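Local coordinates for alkyl hydroperoxide reductase, C subunit (Enterococcus faecalis, PDB 5Y63), which probably reduces hydrogen peroxide and organic hydroperoxides to water and alcohols as a thiol-dependent peroxiredoxin, working as homodimers, disulfide-linked on oxidation, five of which form a ring-like decamer, at residues K18-E23 with N112-R117; G42-F47 with V136-D141. All coordinates share one frame; numbering follows the deposited sequence.

Contact 1 (K18-E23 with N112-R117); sequences KLFDFE and NGQLAR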
# COMPACT_ATOMS: atom_id res chain seq x y z
N LYS A 18 9.39 23.64 -20.65
CA LYS A 18 10.79 24.05 -20.64
C LYS A 18 11.72 22.87 -20.91
O LYS A 18 11.42 21.75 -20.50
CB LYS A 18 11.15 24.68 -19.28
CG LYS A 18 10.63 26.09 -19.08
CD LYS A 18 11.67 27.13 -19.47
CE LYS A 18 11.13 28.55 -19.46
NZ LYS A 18 10.22 28.86 -18.32
N LEU A 19 12.83 23.13 -21.58
CA LEU A 19 13.88 22.12 -21.75
C LEU A 19 14.47 21.75 -20.40
O LEU A 19 14.80 22.62 -19.60
CB LEU A 19 15.00 22.63 -22.66
CG LEU A 19 14.71 22.85 -24.14
CD1 LEU A 19 15.95 23.38 -24.83
CD2 LEU A 19 14.24 21.56 -24.81
N PHE A 20 14.60 20.45 -20.15
CA PHE A 20 15.31 19.94 -18.98
C PHE A 20 16.81 20.26 -19.04
O PHE A 20 17.36 20.55 -20.10
CB PHE A 20 15.07 18.43 -18.80
CG PHE A 20 15.88 17.55 -19.74
CD1 PHE A 20 15.72 17.62 -21.12
CD2 PHE A 20 16.77 16.62 -19.22
CE1 PHE A 20 16.45 16.79 -21.96
CE2 PHE A 20 17.49 15.79 -20.06
CZ PHE A 20 17.34 15.88 -21.43
N ASP A 21 17.46 20.21 -17.88
CA ASP A 21 18.91 20.41 -17.79
C ASP A 21 19.61 19.17 -18.35
O ASP A 21 19.35 18.05 -17.90
CB ASP A 21 19.35 20.66 -16.35
CG ASP A 21 20.84 20.91 -16.22
OD1 ASP A 21 21.49 21.27 -17.23
OD2 ASP A 21 21.37 20.76 -15.10
N PHE A 22 20.47 19.38 -19.33
CA PHE A 22 21.19 18.28 -19.97
C PHE A 22 22.52 18.76 -20.52
O PHE A 22 22.74 19.95 -20.72
CB PHE A 22 20.35 17.68 -21.10
CG PHE A 22 20.47 18.41 -22.41
CD1 PHE A 22 21.46 18.07 -23.33
CD2 PHE A 22 19.60 19.45 -22.73
CE1 PHE A 22 21.58 18.74 -24.53
CE2 PHE A 22 19.72 20.13 -23.93
CZ PHE A 22 20.70 19.77 -24.83
N GLU A 23 23.41 17.80 -20.76
CA GLU A 23 24.67 18.05 -21.44
C GLU A 23 25.01 16.83 -22.28
O GLU A 23 24.78 15.70 -21.85
CB GLU A 23 25.78 18.34 -20.42
CG GLU A 23 27.04 18.92 -21.03
CD GLU A 23 27.99 19.52 -20.00
OE1 GLU A 23 27.86 19.22 -18.79
OE2 GLU A 23 28.89 20.30 -20.40
N ASN A 112 22.76 7.68 -24.93
CA ASN A 112 22.02 7.31 -23.72
C ASN A 112 20.51 7.49 -23.86
O ASN A 112 19.74 6.86 -23.13
CB ASN A 112 22.55 8.06 -22.48
CG ASN A 112 22.39 9.57 -22.59
OD1 ASN A 112 21.50 10.08 -23.27
ND2 ASN A 112 23.27 10.29 -21.89
N GLY A 113 20.10 8.34 -24.80
CA GLY A 113 18.68 8.52 -25.12
C GLY A 113 17.96 9.58 -24.31
O GLY A 113 16.74 9.70 -24.40
N GLN A 114 18.70 10.36 -23.53
CA GLN A 114 18.10 11.38 -22.66
C GLN A 114 17.19 12.34 -23.44
O GLN A 114 16.07 12.62 -23.00
CB GLN A 114 19.18 12.15 -21.88
CG GLN A 114 20.05 13.06 -22.74
CD GLN A 114 21.27 13.61 -22.03
OE1 GLN A 114 22.32 13.79 -22.64
NE2 GLN A 114 21.14 13.88 -20.73
N LEU A 115 17.67 12.81 -24.59
CA LEU A 115 16.92 13.76 -25.42
C LEU A 115 15.68 13.10 -26.03
O LEU A 115 14.56 13.55 -25.82
CB LEU A 115 17.80 14.33 -26.54
CG LEU A 115 18.57 15.63 -26.30
CD1 LEU A 115 19.20 15.71 -24.92
CD2 LEU A 115 19.65 15.80 -27.36
N ALA A 116 15.90 12.01 -26.76
CA ALA A 116 14.81 11.29 -27.41
C ALA A 116 13.69 10.92 -26.44
O ALA A 116 12.52 11.02 -26.78
CB ALA A 116 15.35 10.04 -28.10
N ARG A 117 14.06 10.50 -25.23
CA ARG A 117 13.09 10.17 -24.19
C ARG A 117 12.40 11.40 -23.61
O ARG A 117 11.19 11.36 -23.33
CB ARG A 117 13.74 9.36 -23.07
CG ARG A 117 14.17 7.96 -23.49
CD ARG A 117 14.30 7.02 -22.31
NE ARG A 117 15.14 5.87 -22.64
CZ ARG A 117 16.47 5.84 -22.54
NH1 ARG A 117 17.12 4.73 -22.87
NH2 ARG A 117 17.16 6.89 -22.10
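L115 and F22 meet in the tightly packed half of this contact. The CD1 methyl of L115 lies over one face of the F22 ring, displaced from the middle toward the rim. It stands 3.9 Å from the ring centroid, 21° off the normal, a CH-pi contact in which CD1 comes nearest to CD1 of F22 at 3.6 Å. The same methyl also serves F20: CD1 of L115 sits at the edge of that ring, near its plane, 4.0 Å from CZ. One leucine branch therefore touches one phenylalanine on its face and the other at its rim. Both rings reach it with CG held between the backbone N and the carbonyl carbon (chi1 78° for F20 and 84° for F22). CZ of F20 goes on to touch the first turn of the helix, 3.8 Å from the backbone O of Q114. Here the loop leading into strand 23-28 packs against the start of helix 114-119, within the thioredoxin-like fold of the peroxiredoxins. G113 is the N-cap residue, and just before it N112 makes an Asx turn, its OD1 accepting from Q114 N at 2.8 Å. T37 OG1 is hydrogen-bonded to both F22 N and F20 O, while the F20 ring meets that of F118.

Toward the solvent side the contact is looser. The Q114 side chain, extended beyond CG, crosses F20 at about a right angle, its CG 4.1 Å from F20 CZ, and its terminal amide lies beside the backbone of E23. E23 itself is exposed, and its CB points away from the helix. N112 ND2 is hydrogen-bonded to A125 O of the second subunit.

Contact 2 (G42-F47 with V136-D141); sequences GKWSIF and VSPEGD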
# COMPACT_ATOMS: atom_id res chain seq x y z
N GLY A 42 18.76 31.79 -25.38
CA GLY A 42 19.21 33.05 -25.99
C GLY A 42 18.79 33.17 -27.44
O GLY A 42 18.37 34.24 -27.88
N LYS A 43 18.92 32.07 -28.18
CA LYS A 43 18.44 32.00 -29.56
C LYS A 43 17.27 31.04 -29.67
O LYS A 43 17.05 30.21 -28.79
CB LYS A 43 19.56 31.51 -30.48
CG LYS A 43 20.76 32.43 -30.59
CD LYS A 43 21.74 31.92 -31.64
CE LYS A 43 22.86 32.91 -31.90
NZ LYS A 43 23.81 32.99 -30.76
N TRP A 44 16.51 31.16 -30.76
CA TRP A 44 15.56 30.12 -31.14
C TRP A 44 16.34 28.87 -31.52
O TRP A 44 17.54 28.93 -31.79
CB TRP A 44 14.68 30.57 -32.32
CG TRP A 44 13.58 31.49 -31.91
CD1 TRP A 44 13.66 32.84 -31.76
CD2 TRP A 44 12.22 31.13 -31.61
NE1 TRP A 44 12.44 33.35 -31.37
CE2 TRP A 44 11.54 32.32 -31.27
CE3 TRP A 44 11.52 29.92 -31.58
CZ2 TRP A 44 10.19 32.34 -30.92
CZ3 TRP A 44 10.18 29.94 -31.23
CH2 TRP A 44 9.53 31.14 -30.90
N SER A 45 15.66 27.73 -31.52
CA SER A 45 16.33 26.47 -31.79
C SER A 45 15.38 25.46 -32.40
O SER A 45 14.21 25.38 -32.03
CB SER A 45 16.93 25.90 -30.50
OG SER A 45 15.95 25.76 -29.50
N ILE A 46 15.90 24.69 -33.35
CA ILE A 46 15.18 23.59 -33.96
C ILE A 46 15.94 22.30 -33.68
O ILE A 46 17.06 22.12 -34.16
CB ILE A 46 15.02 23.77 -35.48
CG1 ILE A 46 14.13 24.98 -35.78
CG2 ILE A 46 14.43 22.51 -36.11
CD1 ILE A 46 14.15 25.42 -37.22
N PHE A 47 15.34 21.42 -32.88
CA PHE A 47 15.86 20.07 -32.70
C PHE A 47 15.36 19.22 -33.86
O PHE A 47 14.16 19.16 -34.12
CB PHE A 47 15.42 19.48 -31.36
CG PHE A 47 16.12 20.09 -30.18
CD1 PHE A 47 15.67 21.29 -29.64
CD2 PHE A 47 17.23 19.48 -29.62
CE1 PHE A 47 16.31 21.86 -28.56
CE2 PHE A 47 17.88 20.05 -28.54
CZ PHE A 47 17.42 21.24 -28.01
N VAL A 136 11.76 25.57 -30.55
CA VAL A 136 11.84 25.99 -29.15
C VAL A 136 12.25 27.45 -29.07
O VAL A 136 13.16 27.88 -29.78
CB VAL A 136 12.85 25.11 -28.37
CG1 VAL A 136 12.85 25.46 -26.88
CG2 VAL A 136 12.53 23.64 -28.57
N SER A 137 11.57 28.21 -28.21
CA SER A 137 11.83 29.64 -28.04
C SER A 137 13.15 29.87 -27.29
O SER A 137 13.70 28.94 -26.71
CB SER A 137 10.67 30.30 -27.28
OG SER A 137 10.73 30.01 -25.90
N PRO A 138 13.66 31.12 -27.29
CA PRO A 138 14.90 31.44 -26.58
C PRO A 138 14.84 31.22 -25.06
O PRO A 138 15.89 31.03 -24.44
CB PRO A 138 15.11 32.93 -26.89
CG PRO A 138 14.36 33.17 -28.14
CD PRO A 138 13.15 32.29 -28.04
N GLU A 139 13.64 31.26 -24.49
CA GLU A 139 13.45 31.00 -23.06
C GLU A 139 13.37 29.50 -22.76
O GLU A 139 13.27 29.10 -21.60
CB GLU A 139 12.20 31.72 -22.56
CG GLU A 139 12.20 31.98 -21.05
CD GLU A 139 11.22 33.06 -20.62
OE1 GLU A 139 10.96 34.00 -21.40
OE2 GLU A 139 10.72 32.98 -19.47
N GLY A 140 13.41 28.66 -23.80
CA GLY A 140 13.46 27.21 -23.64
C GLY A 140 12.12 26.50 -23.76
O GLY A 140 12.03 25.30 -23.48
N ASP A 141 11.09 27.23 -24.19
CA ASP A 141 9.74 26.69 -24.28
C ASP A 141 9.50 26.06 -25.65
O ASP A 141 9.84 26.65 -26.67
CB ASP A 141 8.71 27.80 -24.06
CG ASP A 141 8.82 28.43 -22.69
OD1 ASP A 141 8.99 27.70 -21.70
OD2 ASP A 141 8.71 29.68 -22.61
O HOH W 1 16.01 27.65 -27.74
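The indole of W44 carries two neighbours on one face. CD of P138 stands over the five-membered ring, 3.6 Å from its centroid and 11° off the normal, and CA of S137 covers the six-membered ring at 3.7 Å, so S137 and P138, successive in the loop, cover the same face of the indole in CH-pi contact. CG of W44 is placed beside its own backbone N, anti to the carbonyl carbon (chi1 -78°), which brings the ring under S137 and P138. S166 and Q167 of helix 156-171 also touch the W44 side chain. The other aromatic, F47, is met at its edge: CG2 of V136 lies near the ring plane, 4.1 Å from CD1.

At S45, between W44 and F47 in the chain, the backbones pair. S45 and V136 form an antiparallel hydrogen-bonded pair, with S45 N giving to V136 O at 3.0 Å and V136 N to S45 O at 2.9 Å. Their side chains share one face of the sheet, where OG of S45 packs against CB of V136. Beyond this bridge the chain turns from S137 to G140 in a type I beta turn, and P138 O accepts from G42 N at 3.1 Å. The contact thus ties strand 44-49, at its beginning, to the hairpin connecting strands 128-136 and 142-148.

A water lies within hydrogen-bonding distance of S45 OG, K43 O and S137 O. With N and O of S45 and V136 paired directly, G42 N bonded to P138 O, and K43 O and S137 O near the water, main-chain bonding and indole packing together hold the loop against the strand.

In the fold
The two contacts lie with their centres about 14 Å apart, and their segments alternate along the chain: 18-23, 42-47, 112-117, 136-141. Both bear on one mixed sheet: strand 23-28, which begins at the end of contact 1's first segment, belongs to it, as do strands 44-49 and 128-136, paired antiparallel, at contact 2. They also touch directly: L19 N probably hydrogen-bonds to G140 O at 3.0 Å, and CD1 of L19 packs on CE1 of F47 at 4.0 Å. Segment 18-23 thus links the two sites, bringing early and late parts of the thioredoxin-like domain together, away from the predicted peroxidatic cysteine.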